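Local coordinates for protein putative fimbrial subunit (PDB 4HSQ) that probably polymerises as the major pilin SpaD into the shaft of pili of Corynebacterium diphtheriae that serve cell adhesion, and binds calcium, at residues Ala27-Trp32 against Lys93-Gly98; Phe41-Glu46 against Ala122-Asn127; Thr57-Gly62 against Met101-Glu106; Asp70-Asp75 against Val84-Asp89. All coordinates share one frame; numbering follows the deposited sequence.

Interaction 1: Ala27-Trp32 against Lys93-Gly98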
loop_
_atom_site.group_PDB
_atom_site.type_symbol
_atom_site.label_atom_id
_atom_site.label_comp_id
_atom_site.label_asym_id
_atom_site.label_seq_id
_atom_site.Cartn_x
_atom_site.Cartn_y
_atom_site.Cartn_z
ATOM N N ALA A 27 5.381 21.081 -4.551
ATOM C CA ALA A 27 5.448 21.926 -5.735
ATOM C C ALA A 27 5.747 23.349 -5.340
ATOM O O ALA A 27 5.304 23.801 -4.287
ATOM C CB ALA A 27 4.120 21.870 -6.483
ATOM N N ASP A 28 6.436 24.080 -6.205
ATOM C CA ASP A 28 6.689 25.472 -5.922
ATOM C C ASP A 28 5.510 26.310 -6.352
ATOM O O ASP A 28 4.952 26.096 -7.428
ATOM C CB ASP A 28 7.961 25.962 -6.632
ATOM C CG ASP A 28 9.219 25.254 -6.174
ATOM O OD1 ASP A 28 9.493 25.265 -4.957
ATOM O OD2 ASP A 28 9.921 24.683 -7.033
ATOM N N ALA A 29 5.121 27.267 -5.503
ATOM C CA ALA A 29 4.115 28.229 -5.879
ATOM C C ALA A 29 4.790 29.209 -6.850
ATOM O O ALA A 29 6.030 29.328 -6.814
ATOM C CB ALA A 29 3.606 28.959 -4.645
ATOM N N PRO A 30 4.047 29.909 -7.737
ATOM C CA PRO A 30 4.715 30.916 -8.573
ATOM C C PRO A 30 5.181 32.114 -7.716
ATOM O O PRO A 30 4.956 32.150 -6.490
ATOM C CB PRO A 30 3.622 31.306 -9.578
ATOM C CG PRO A 30 2.338 31.131 -8.800
ATOM C CD PRO A 30 2.579 29.920 -7.935
ATOM N N THR A 31 5.843 33.090 -8.348
ATOM C CA THR A 31 6.291 34.308 -7.672
ATOM C C THR A 31 5.432 35.493 -8.133
ATOM O O THR A 31 4.904 35.470 -9.240
ATOM C CB THR A 31 7.787 34.574 -7.915
ATOM O OG1 THR A 31 8.015 34.660 -9.321
ATOM C CG2 THR A 31 8.705 33.513 -7.262
ATOM N N TRP A 32 5.289 36.520 -7.279
ATOM C CA TRP A 32 4.505 37.720 -7.590
ATOM C C TRP A 32 4.914 38.878 -6.696
ATOM O O TRP A 32 5.377 38.667 -5.558
ATOM C CB TRP A 32 2.979 37.465 -7.482
ATOM C CG TRP A 32 2.493 37.146 -6.102
ATOM C CD1 TRP A 32 2.035 38.027 -5.166
ATOM C CD2 TRP A 32 2.415 35.846 -5.504
ATOM N NE1 TRP A 32 1.654 37.359 -4.028
ATOM C CE2 TRP A 32 1.897 36.016 -4.198
ATOM C CE3 TRP A 32 2.740 34.553 -5.940
ATOM C CZ2 TRP A 32 1.676 34.939 -3.335
ATOM C CZ3 TRP A 32 2.516 33.485 -5.082
ATOM C CH2 TRP A 32 1.991 33.685 -3.797
ATOM N N LYS A 93 -4.320 33.749 0.877
ATOM C CA LYS A 93 -3.735 34.886 1.603
ATOM C C LYS A 93 -2.491 34.474 2.404
ATOM O O LYS A 93 -1.619 35.306 2.635
ATOM C CB LYS A 93 -4.761 35.498 2.570
ATOM C CG LYS A 93 -5.828 36.358 1.917
ATOM C CD LYS A 93 -6.736 36.990 2.982
ATOM C CE LYS A 93 -8.030 37.539 2.416
ATOM N NZ LYS A 93 -9.019 36.463 2.113
ATOM N N LYS A 94 -2.421 33.207 2.851
ATOM C CA LYS A 94 -1.301 32.717 3.650
ATOM C C LYS A 94 -0.125 32.284 2.774
ATOM O O LYS A 94 0.947 31.979 3.302
ATOM C CB LYS A 94 -1.745 31.545 4.552
ATOM C CG LYS A 94 -2.782 31.922 5.590
ATOM C CD LYS A 94 -3.003 30.783 6.575
ATOM C CE LYS A 94 -4.116 31.092 7.542
ATOM N NZ LYS A 94 -4.427 29.912 8.402
ATOM N N VAL A 95 -0.313 32.243 1.447
ATOM C CA VAL A 95 0.756 31.799 0.541
ATOM C C VAL A 95 1.673 32.966 0.215
ATOM O O VAL A 95 1.199 34.013 -0.215
ATOM C CB VAL A 95 0.223 31.111 -0.749
ATOM C CG1 VAL A 95 1.376 30.555 -1.599
ATOM C CG2 VAL A 95 -0.771 29.999 -0.401
ATOM N N LYS A 96 2.986 32.777 0.429
ATOM C CA LYS A 96 3.990 33.807 0.128
ATOM C C LYS A 96 4.620 33.483 -1.216
ATOM O O LYS A 96 4.697 32.320 -1.588
ATOM C CB LYS A 96 5.060 33.941 1.237
ATOM C CG LYS A 96 4.534 34.009 2.688
ATOM C CD LYS A 96 3.955 35.368 3.081
ATOM C CE LYS A 96 3.053 35.286 4.297
ATOM N NZ LYS A 96 1.628 35.568 3.954
ATOM N N SER A 97 5.017 34.512 -1.966
ATOM C CA SER A 97 5.631 34.386 -3.297
ATOM C C SER A 97 6.739 33.324 -3.325
ATOM O O SER A 97 7.622 33.329 -2.464
ATOM C CB SER A 97 6.181 35.737 -3.748
ATOM O OG SER A 97 7.048 35.578 -4.853
ATOM N N GLY A 98 6.618 32.382 -4.258
ATOM C CA GLY A 98 7.562 31.278 -4.440
ATOM C C GLY A 98 7.599 30.212 -3.349
ATOM O O GLY A 98 8.524 29.400 -3.327
#
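Trp32 holds CG between its backbone N and carbonyl carbon (chi1 65°), the crowded position, and this turns the indole back alongside the 93-98 loop. Ser97 takes another rotamer: its OG is anti to its own N (chi1 166°) and so extends to the 27-32 segment. There it accepts the Trp32 backbone N-H, with N and Ser97 OG 3.1 Å apart; serine suits the place because its short side chain brings an acceptor to this N-H. The Ser97 backbone lies against the indole, with its CA over the face, 3.7 Å from the centroid of the six-membered ring of Trp32, a CH-pi contact. At the rim the ring uses its edge, Trp32 CZ2 lying 3.3 Å from Val95 O, close to the indole plane.

A second polar link runs from Gly98 N to Pro30 O (2.8 Å), the donor lying above the carbonyl plane. Gly98 CA adds a nearly straight C-H contact to Ala29 O at 3.4 Å. Glycine suits this position by its positive phi and by letting the Thr31 methyl come up to its CA. Val95 CG1 touches both Trp32 CH2 (3.9 Å) and Ala29 CB (4.1 Å), and Val95 also touches Met101. Leu38 and Pro129 pack on both Pro30 and Trp32.

The two segments do not pair as strands with each other; they are joined by two hydrogen bonds, and the indole supplies much of the remaining contact. Its face takes up a polarised C-H and its electropositive rim meets a carbonyl, which, with the packing of Leu38 and Pro129, probably help to fix the ring's orientation.

Interaction 2: Phe41-Glu46 against Ala122-Asn127; sequences FRFEDE and ADVIFN
Ile125 packs against a salt-bridged pair, Arg42 and Glu44, from the neighbouring strand. Its CG2 lies over one face of the Arg42 guanidinium, 3.9 Å from Arg42 CZ, and its CD1 reaches Glu44 CD at 3.6 Å. Arg42 NE donates to Glu44 OE2 (2.7 Å) in the guanidinium plane. A crowded chi1 (73°) and an extended chain bring the Arg42 head there. A water donates to Ile125 O at 2.8 Å and weakly accepts from Arg42 NH1.

The other side of the sheet is largely apolar, apart from Asp45, whose carboxylate is met by Lys8. Phe41 CD2 meets Phe126 CB at 3.6 Å; the two rings are near parallel but slid apart. Phe43 CD1 rests on Val124 CG1 (3.7 Å), while Phe41 CE1 stands over the Phe43 ring face. This layer faces Met101 and Leu103.

Antiparallel strands running at 157° position all this. Arg42 and Ile125 form one hydrogen-bonded pair (Arg42 N to Ile125 O 2.9 Å), Glu44 and Asp123 the next (Glu44 N to Asp123 O 2.8 Å).

Lys82 gives Glu44 OE1 a second salt bridge. Positive partners at both oxygens probably favour the ionised carboxylate despite nearby Asp123, while the NE bond helps fix the guanidinium's rotation beside Ile125.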
loop_
_atom_site.group_PDB
_atom_site.type_symbol
_atom_site.label_atom_id
_atom_site.label_comp_id
_atom_site.label_asym_id
_atom_site.label_seq_id
_atom_site.Cartn_x
_atom_site.Cartn_y
_atom_site.Cartn_z
ATOM N N PHE A 41 -5.014 28.151 -6.627
ATOM C CA PHE A 41 -4.020 27.098 -6.455
ATOM C C PHE A 41 -4.737 25.848 -6.000
ATOM O O PHE A 41 -5.485 25.907 -5.026
ATOM C CB PHE A 41 -2.936 27.487 -5.427
ATOM C CG PHE A 41 -1.736 26.571 -5.455
ATOM C CD1 PHE A 41 -1.772 25.327 -4.833
ATOM C CD2 PHE A 41 -0.583 26.933 -6.136
ATOM C CE1 PHE A 41 -0.680 24.461 -4.899
ATOM C CE2 PHE A 41 0.512 26.065 -6.202
ATOM C CZ PHE A 41 0.456 24.837 -5.579
ATOM N N ARG A 42 -4.520 24.725 -6.683
ATOM C CA ARG A 42 -5.109 23.459 -6.250
ATOM C C ARG A 42 -4.211 22.267 -6.607
ATOM O O ARG A 42 -3.353 22.359 -7.482
ATOM C CB ARG A 42 -6.532 23.259 -6.815
ATOM C CG ARG A 42 -6.613 22.932 -8.323
ATOM C CD ARG A 42 -8.058 22.964 -8.787
ATOM N NE ARG A 42 -8.202 22.461 -10.158
ATOM C CZ ARG A 42 -8.255 23.230 -11.242
ATOM N NH1 ARG A 42 -8.150 24.550 -11.134
ATOM N NH2 ARG A 42 -8.402 22.686 -12.442
ATOM N N PHE A 43 -4.398 21.165 -5.877
ATOM C CA PHE A 43 -3.769 19.887 -6.160
ATOM C C PHE A 43 -4.831 18.986 -6.664
ATOM O O PHE A 43 -5.916 18.965 -6.092
ATOM C CB PHE A 43 -3.143 19.256 -4.887
ATOM C CG PHE A 43 -2.236 20.121 -4.059
ATOM C CD1 PHE A 43 -0.857 19.947 -4.100
ATOM C CD2 PHE A 43 -2.761 21.047 -3.154
ATOM C CE1 PHE A 43 -0.010 20.710 -3.282
ATOM C CE2 PHE A 43 -1.914 21.802 -2.327
ATOM C CZ PHE A 43 -0.545 21.614 -2.387
ATOM N N GLU A 44 -4.518 18.170 -7.679
ATOM C CA GLU A 44 -5.450 17.180 -8.199
ATOM C C GLU A 44 -4.748 15.861 -8.254
ATOM O O GLU A 44 -3.568 15.827 -8.574
ATOM C CB GLU A 44 -5.997 17.578 -9.581
ATOM C CG GLU A 44 -7.052 18.659 -9.456
ATOM C CD GLU A 44 -7.881 18.930 -10.692
ATOM O OE1 GLU A 44 -7.729 18.189 -11.689
ATOM O OE2 GLU A 44 -8.678 19.893 -10.665
ATOM N N ASP A 45 -5.442 14.778 -7.897
ATOM C CA ASP A 45 -4.829 13.458 -7.918
ATOM C C ASP A 45 -5.880 12.402 -8.192
ATOM O O ASP A 45 -6.797 12.196 -7.377
ATOM C CB ASP A 45 -4.100 13.183 -6.581
ATOM C CG ASP A 45 -3.177 11.970 -6.610
ATOM O OD1 ASP A 45 -3.559 10.953 -7.211
ATOM O OD2 ASP A 45 -2.153 11.984 -5.886
ATOM N N GLU A 46 -5.742 11.736 -9.354
ATOM C CA GLU A 46 -6.620 10.644 -9.797
ATOM C C GLU A 46 -6.178 9.403 -9.094
ATOM O O GLU A 46 -5.153 8.799 -9.434
ATOM C CB GLU A 46 -6.555 10.449 -11.322
ATOM C CG GLU A 46 -7.134 11.611 -12.116
ATOM C CD GLU A 46 -7.035 11.399 -13.614
ATOM O OE1 GLU A 46 -7.758 10.521 -14.139
ATOM O OE2 GLU A 46 -6.200 12.077 -14.255
ATOM N N ALA A 122 0.186 13.140 -9.613
ATOM C CA ALA A 122 -0.684 14.274 -9.319
ATOM C C ALA A 122 -0.335 15.468 -10.204
ATOM O O ALA A 122 0.670 15.463 -10.911
ATOM C CB ALA A 122 -0.547 14.658 -7.854
ATOM N N ASP A 123 -1.186 16.470 -10.156
ATOM C CA ASP A 123 -1.054 17.746 -10.839
ATOM C C ASP A 123 -1.243 18.871 -9.828
ATOM O O ASP A 123 -2.038 18.738 -8.894
ATOM C CB ASP A 123 -2.130 17.886 -11.943
ATOM C CG ASP A 123 -2.389 16.676 -12.822
ATOM O OD1 ASP A 123 -1.488 16.296 -13.583
ATOM O OD2 ASP A 123 -3.517 16.129 -12.767
ATOM N N VAL A 124 -0.550 19.983 -10.033
ATOM C CA VAL A 124 -0.774 21.209 -9.297
ATOM C C VAL A 124 -1.207 22.199 -10.387
ATOM O O VAL A 124 -0.603 22.240 -11.467
ATOM C CB VAL A 124 0.364 21.704 -8.363
ATOM C CG1 VAL A 124 0.796 20.604 -7.390
ATOM C CG2 VAL A 124 1.552 22.242 -9.141
ATOM N N ILE A 125 -2.336 22.839 -10.180
ATOM C CA ILE A 125 -2.934 23.751 -11.163
ATOM C C ILE A 125 -3.132 25.089 -10.471
ATOM O O ILE A 125 -3.770 25.172 -9.411
ATOM C CB ILE A 125 -4.257 23.158 -11.764
ATOM C CG1 ILE A 125 -4.024 21.705 -12.292
ATOM C CG2 ILE A 125 -4.810 24.061 -12.894
ATOM C CD1 ILE A 125 -5.269 20.797 -12.421
ATOM N N PHE A 126 -2.574 26.155 -11.069
ATOM C CA PHE A 126 -2.710 27.472 -10.463
ATOM C C PHE A 126 -2.773 28.572 -11.510
ATOM O O PHE A 126 -2.401 28.359 -12.656
ATOM C CB PHE A 126 -1.522 27.730 -9.513
ATOM C CG PHE A 126 -0.153 27.658 -10.164
ATOM C CD1 PHE A 126 0.395 28.769 -10.799
ATOM C CD2 PHE A 126 0.620 26.505 -10.070
ATOM C CE1 PHE A 126 1.663 28.707 -11.385
ATOM C CE2 PHE A 126 1.903 26.455 -10.626
ATOM C CZ PHE A 126 2.414 27.556 -11.283
ATOM N N ASN A 127 -3.187 29.766 -11.085
ATOM C CA ASN A 127 -3.179 30.945 -11.942
ATOM C C ASN A 127 -1.873 31.671 -11.697
ATOM O O ASN A 127 -1.529 31.923 -10.545
ATOM C CB ASN A 127 -4.380 31.859 -11.644
ATOM C CG ASN A 127 -5.723 31.314 -12.093
ATOM O OD1 ASN A 127 -5.819 30.366 -12.877
ATOM N ND2 ASN A 127 -6.799 31.919 -11.607
HETATM O O HOH W 1 -6.252 26.348 -9.619
#

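Interaction 3: Thr57-Gly62 against Met101-Glu106; sequences TEVKAG and MSLTFE
A classic beta bulge opens this antiparallel pairing: Thr57 and Glu58 both face Thr104. Thr104 O takes two backbone donors, Thr57 N at 2.8 Å from above the carbonyl plane and Glu58 N at 3.1 Å on a lone pair. Thr57 OG1, turned to the crowded side (chi1 63°), packs against Thr104 CG2 at 3.2 Å. Beyond the bulge the ladder is regular: Thr104 N to Glu58 O is 2.8 Å, Lys60 N to Ser102 O 2.9 Å.

The strands 51-61 and 100-109 are neighbours in the five-stranded sheet, and their alternating side chains separate a polar face (Glu58, Lys60, Ser102, Thr104) from an apolar one (Val59, Ala61, Met101, Leu103). On the polar face a water donates to Glu58 OE1 (2.7 Å) and is also hydrogen-bonded to the hydroxyls of Ser102 and Thr104, which have further partners in Lys26 and Thr24. Short hydroxyl side chains suit a water bridging the strands.

On the apolar face Val59 CG2 and Leu103 CD1 lie side by side, 3.8 Å apart. In Met101, a selenomethionine, chi1 and chi2 bring SE to Ala61 CB at 3.8 Å, and chi3 brings CE beside it; the small alanine fits this long side chain. Phe41 and Phe43 of the other sheet cover Met101.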
loop_
_atom_site.group_PDB
_atom_site.type_symbol
_atom_site.label_atom_id
_atom_site.label_comp_id
_atom_site.label_asym_id
_atom_site.label_seq_id
_atom_site.Cartn_x
_atom_site.Cartn_y
_atom_site.Cartn_z
ATOM N N THR A 57 -3.756 15.049 5.716
ATOM C CA THR A 57 -3.073 15.104 7.020
ATOM C C THR A 57 -2.354 16.448 7.158
ATOM O O THR A 57 -2.220 16.970 8.271
ATOM C CB THR A 57 -2.101 13.926 7.209
ATOM O OG1 THR A 57 -1.091 14.022 6.235
ATOM C CG2 THR A 57 -2.768 12.566 7.089
ATOM N N GLU A 58 -1.897 17.021 6.033
ATOM C CA GLU A 58 -1.229 18.324 6.108
ATOM C C GLU A 58 -1.226 19.044 4.790
ATOM O O GLU A 58 -1.025 18.434 3.746
ATOM C CB GLU A 58 0.238 18.163 6.594
ATOM C CG GLU A 58 1.015 19.464 6.690
ATOM C CD GLU A 58 2.454 19.193 7.064
ATOM O OE1 GLU A 58 3.235 18.796 6.171
ATOM O OE2 GLU A 58 2.784 19.314 8.264
ATOM N N VAL A 59 -1.451 20.358 4.856
ATOM C CA VAL A 59 -1.312 21.303 3.749
ATOM C C VAL A 59 -0.376 22.392 4.274
ATOM O O VAL A 59 -0.668 22.987 5.310
ATOM C CB VAL A 59 -2.630 21.895 3.182
ATOM C CG1 VAL A 59 -2.320 22.760 1.976
ATOM C CG2 VAL A 59 -3.614 20.797 2.783
ATOM N N LYS A 60 0.756 22.613 3.603
ATOM C CA LYS A 60 1.734 23.624 4.023
ATOM C C LYS A 60 2.082 24.582 2.898
ATOM O O LYS A 60 2.222 24.155 1.751
ATOM C CB LYS A 60 3.044 22.940 4.463
ATOM C CG LYS A 60 3.134 22.535 5.911
ATOM C CD LYS A 60 4.486 21.869 6.185
ATOM C CE LYS A 60 5.492 22.784 6.832
ATOM N NZ LYS A 60 6.716 22.045 7.236
ATOM N N ALA A 61 2.274 25.856 3.235
ATOM C CA ALA A 61 2.780 26.899 2.321
ATOM C C ALA A 61 4.064 27.376 2.984
ATOM O O ALA A 61 3.992 28.058 4.014
ATOM C CB ALA A 61 1.768 28.029 2.153
ATOM N N GLY A 62 5.200 26.861 2.511
ATOM C CA GLY A 62 6.499 27.110 3.130
ATOM C C GLY A 62 6.516 26.407 4.475
ATOM O O GLY A 62 6.310 25.190 4.548
HETATM N N MSE A 101 4.953 24.528 -1.665
HETATM C CA MSE A 101 3.638 23.999 -1.307
HETATM C C MSE A 101 3.771 22.517 -1.018
HETATM O O MSE A 101 4.485 21.798 -1.734
HETATM C CB MSE A 101 2.620 24.215 -2.445
HETATM C CG MSE A 101 2.546 25.650 -2.920
HETATM SE SE MSE A 101 2.074 26.835 -1.482
HETATM C CE MSE A 101 0.334 26.109 -0.966
ATOM N N SER A 102 3.025 22.035 -0.036
ATOM C CA SER A 102 3.097 20.626 0.290
ATOM C C SER A 102 1.741 20.111 0.671
ATOM O O SER A 102 1.009 20.775 1.397
ATOM C CB SER A 102 4.088 20.389 1.428
ATOM O OG SER A 102 4.309 19.002 1.625
ATOM N N LEU A 103 1.415 18.911 0.194
ATOM C CA LEU A 103 0.162 18.258 0.552
ATOM C C LEU A 103 0.453 16.832 0.930
ATOM O O LEU A 103 0.999 16.103 0.115
ATOM C CB LEU A 103 -0.879 18.304 -0.612
ATOM C CG LEU A 103 -2.073 17.311 -0.495
ATOM C CD1 LEU A 103 -3.018 17.700 0.665
ATOM C CD2 LEU A 103 -2.845 17.174 -1.813
ATOM N N THR A 104 0.029 16.416 2.126
ATOM C CA THR A 104 0.151 15.019 2.539
ATOM C C THR A 104 -1.242 14.499 2.814
ATOM O O THR A 104 -2.028 15.140 3.534
ATOM C CB THR A 104 1.082 14.826 3.771
ATOM O OG1 THR A 104 2.392 15.278 3.423
ATOM C CG2 THR A 104 1.202 13.331 4.175
ATOM N N PHE A 105 -1.554 13.327 2.256
ATOM C CA PHE A 105 -2.872 12.750 2.497
ATOM C C PHE A 105 -2.729 11.256 2.666
ATOM O O PHE A 105 -1.745 10.649 2.221
ATOM C CB PHE A 105 -3.889 13.117 1.400
ATOM C CG PHE A 105 -3.578 12.556 0.029
ATOM C CD1 PHE A 105 -4.154 11.367 -0.398
ATOM C CD2 PHE A 105 -2.803 13.282 -0.882
ATOM C CE1 PHE A 105 -3.860 10.849 -1.666
ATOM C CE2 PHE A 105 -2.510 12.762 -2.144
ATOM C CZ PHE A 105 -3.046 11.557 -2.531
ATOM N N GLU A 106 -3.737 10.673 3.285
ATOM C CA GLU A 106 -3.756 9.282 3.646
ATOM C C GLU A 106 -4.755 8.489 2.842
ATOM O O GLU A 106 -5.865 8.951 2.574
ATOM C CB GLU A 106 -4.072 9.229 5.135
ATOM C CG GLU A 106 -4.032 7.864 5.782
ATOM C CD GLU A 106 -4.574 7.966 7.193
ATOM O OE1 GLU A 106 -3.880 8.547 8.057
ATOM O OE2 GLU A 106 -5.721 7.528 7.420
HETATM O O HOH W 2 2.608 18.058 3.667
#

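Interaction 4: Asp70-Asp75 against Val84-Asp89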
loop_
_atom_site.group_PDB
_atom_site.type_symbol
_atom_site.label_atom_id
_atom_site.label_comp_id
_atom_site.label_asym_id
_atom_site.label_seq_id
_atom_site.Cartn_x
_atom_site.Cartn_y
_atom_site.Cartn_z
ATOM N N ASP A 70 -8.516 26.925 5.123
ATOM C CA ASP A 70 -7.580 27.377 4.093
ATOM C C ASP A 70 -7.663 26.572 2.802
ATOM O O ASP A 70 -7.056 26.966 1.798
ATOM C CB ASP A 70 -6.148 27.368 4.633
ATOM C CG ASP A 70 -5.925 28.345 5.776
ATOM O OD1 ASP A 70 -6.522 29.445 5.749
ATOM O OD2 ASP A 70 -5.128 28.028 6.672
ATOM N N TYR A 71 -8.418 25.469 2.800
ATOM C CA TYR A 71 -8.552 24.652 1.609
ATOM C C TYR A 71 -9.880 23.887 1.622
ATOM O O TYR A 71 -10.494 23.721 2.676
ATOM C CB TYR A 71 -7.361 23.667 1.459
ATOM C CG TYR A 71 -7.214 22.674 2.604
ATOM C CD1 TYR A 71 -7.884 21.449 2.587
ATOM C CD2 TYR A 71 -6.387 22.950 3.692
ATOM C CE1 TYR A 71 -7.761 20.539 3.641
ATOM C CE2 TYR A 71 -6.249 22.043 4.749
ATOM C CZ TYR A 71 -6.929 20.834 4.711
ATOM O OH TYR A 71 -6.795 19.918 5.728
ATOM N N THR A 72 -10.316 23.427 0.458
ATOM C CA THR A 72 -11.495 22.559 0.436
ATOM C C THR A 72 -10.993 21.217 -0.039
ATOM O O THR A 72 -9.969 21.155 -0.732
ATOM C CB THR A 72 -12.637 23.092 -0.441
ATOM O OG1 THR A 72 -12.209 23.081 -1.797
ATOM C CG2 THR A 72 -13.135 24.472 -0.035
ATOM N N VAL A 73 -11.694 20.151 0.347
ATOM C CA VAL A 73 -11.432 18.783 -0.104
ATOM C C VAL A 73 -12.703 18.309 -0.742
ATOM O O VAL A 73 -13.772 18.460 -0.142
ATOM C CB VAL A 73 -10.992 17.818 1.042
ATOM C CG1 VAL A 73 -10.428 16.508 0.467
ATOM C CG2 VAL A 73 -9.964 18.463 1.957
ATOM N N ASN A 74 -12.622 17.701 -1.909
ATOM C CA ASN A 74 -13.847 17.137 -2.499
ATOM C C ASN A 74 -14.082 15.736 -1.850
ATOM O O ASN A 74 -13.430 15.387 -0.853
ATOM C CB ASN A 74 -13.686 17.069 -4.042
ATOM C CG ASN A 74 -12.715 16.000 -4.516
ATOM O OD1 ASN A 74 -11.776 15.592 -3.807
ATOM N ND2 ASN A 74 -12.981 15.452 -5.686
ATOM N N ASP A 75 -14.968 14.935 -2.427
ATOM C CA ASP A 75 -15.210 13.557 -1.987
ATOM C C ASP A 75 -14.781 12.645 -3.145
ATOM O O ASP A 75 -15.548 12.520 -4.106
ATOM C CB ASP A 75 -16.685 13.331 -1.586
ATOM C CG ASP A 75 -17.008 11.906 -1.119
ATOM O OD1 ASP A 75 -16.075 11.185 -0.693
ATOM O OD2 ASP A 75 -18.182 11.523 -1.160
ATOM N N VAL A 84 -9.337 16.359 -5.059
ATOM C CA VAL A 84 -9.046 17.757 -5.401
ATOM C C VAL A 84 -8.938 18.532 -4.092
ATOM O O VAL A 84 -9.898 18.561 -3.328
ATOM C CB VAL A 84 -10.107 18.397 -6.355
ATOM C CG1 VAL A 84 -9.696 19.816 -6.738
ATOM C CG2 VAL A 84 -10.315 17.555 -7.614
ATOM N N VAL A 85 -7.782 19.147 -3.845
ATOM C CA VAL A 85 -7.536 19.980 -2.659
ATOM C C VAL A 85 -7.333 21.383 -3.182
ATOM O O VAL A 85 -6.351 21.625 -3.874
ATOM C CB VAL A 85 -6.340 19.475 -1.808
ATOM C CG1 VAL A 85 -6.129 20.386 -0.601
ATOM C CG2 VAL A 85 -6.562 18.023 -1.375
ATOM N N THR A 86 -8.293 22.280 -2.919
ATOM C CA THR A 86 -8.302 23.643 -3.474
ATOM C C THR A 86 -8.081 24.667 -2.397
ATOM O O THR A 86 -8.811 24.667 -1.417
ATOM C CB THR A 86 -9.650 23.895 -4.162
ATOM O OG1 THR A 86 -9.931 22.835 -5.076
ATOM C CG2 THR A 86 -9.700 25.234 -4.903
ATOM N N LEU A 87 -7.125 25.576 -2.587
ATOM C CA LEU A 87 -6.942 26.623 -1.587
ATOM C C LEU A 87 -8.109 27.572 -1.668
ATOM O O LEU A 87 -8.601 27.865 -2.769
ATOM C CB LEU A 87 -5.616 27.390 -1.734
ATOM C CG LEU A 87 -4.319 26.578 -1.733
ATOM C CD1 LEU A 87 -3.140 27.513 -1.590
ATOM C CD2 LEU A 87 -4.288 25.541 -0.597
ATOM N N THR A 88 -8.600 27.992 -0.495
ATOM C CA THR A 88 -9.702 28.953 -0.406
ATOM C C THR A 88 -9.115 30.358 -0.507
ATOM O O THR A 88 -7.892 30.487 -0.473
ATOM C CB THR A 88 -10.447 28.766 0.931
ATOM O OG1 THR A 88 -9.547 29.050 1.999
ATOM C CG2 THR A 88 -11.023 27.378 1.097
ATOM N N ASP A 89 -9.957 31.411 -0.492
ATOM C CA ASP A 89 -9.416 32.776 -0.477
ATOM C C ASP A 89 -8.589 33.035 0.807
ATOM O O ASP A 89 -7.536 33.656 0.706
ATOM C CB ASP A 89 -10.514 33.824 -0.666
ATOM C CG ASP A 89 -11.069 33.881 -2.084
ATOM O OD1 ASP A 89 -10.359 33.445 -3.028
ATOM O OD2 ASP A 89 -12.216 34.352 -2.255
HETATM O O HOH W 3 -11.465 20.842 -3.599
#
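The Tyr71 ring has Val73 CG2 at its edge, in plane, and meets Val85 CG1 obliquely, 3.8 Å from Tyr71 CD1. A crowded chi1 (61°) places it alongside Val85, and Val56 and Val59 also pack on it, so an aromatic with a polar tip suits this partly exposed border of the core.

The other flat group is the Asn74 amide. Its OD1 accepts from Val84 N at 2.8 Å, but the donor stands 60° out of the amide plane. Asn74 ND2 is bonded to Asp79 and to Lys82 O, so the amide is gripped at both ends. Asn74 N meanwhile donates to Val84 O at 3.2 Å.

Between them Thr72 pairs with Thr86: Thr72 N to Thr86 O is 2.7 Å, and Thr86 N to Thr72 O is 3.0 Å. The outer face bears their hydroxyls, and a water hydrogen-bonded to both also donates to Val84 O at 2.8 Å.

At the far end Thr88 N reaches Asp70 O at 2.9 Å, well above the carbonyl plane. Thr88 OG1 is bonded to Ser69 O and to Gly91 N, and Asp70 makes a salt bridge to Lys94. The whole is a beta hairpin, strands 71-73 and 82-87, whose second strand runs out through a threonine N-cap into helix 89-93.

In the fold
All four contacts lie in the N-terminal domain of this two-domain fragment, away from the calcium site. Interactions 2 and 4 are closest, centres about 10 Å apart, and share a sheet: strand 41-46 pairs with 117-127 on one side and 82-87 on the other. Interaction 3 belongs to the opposing sheet, its centre about 13 Å from that of interaction 2 and about 12 Å from that of interaction 4, and packs onto them through Met101, Leu103 and Val59, as in a beta sandwich. Interaction 1 closes one end, where loop 93-98 meets the exit of strand 20-28. It alternates with interactions 2 and 3 along the chain, joining distant strands; interaction 4 is a local hairpin.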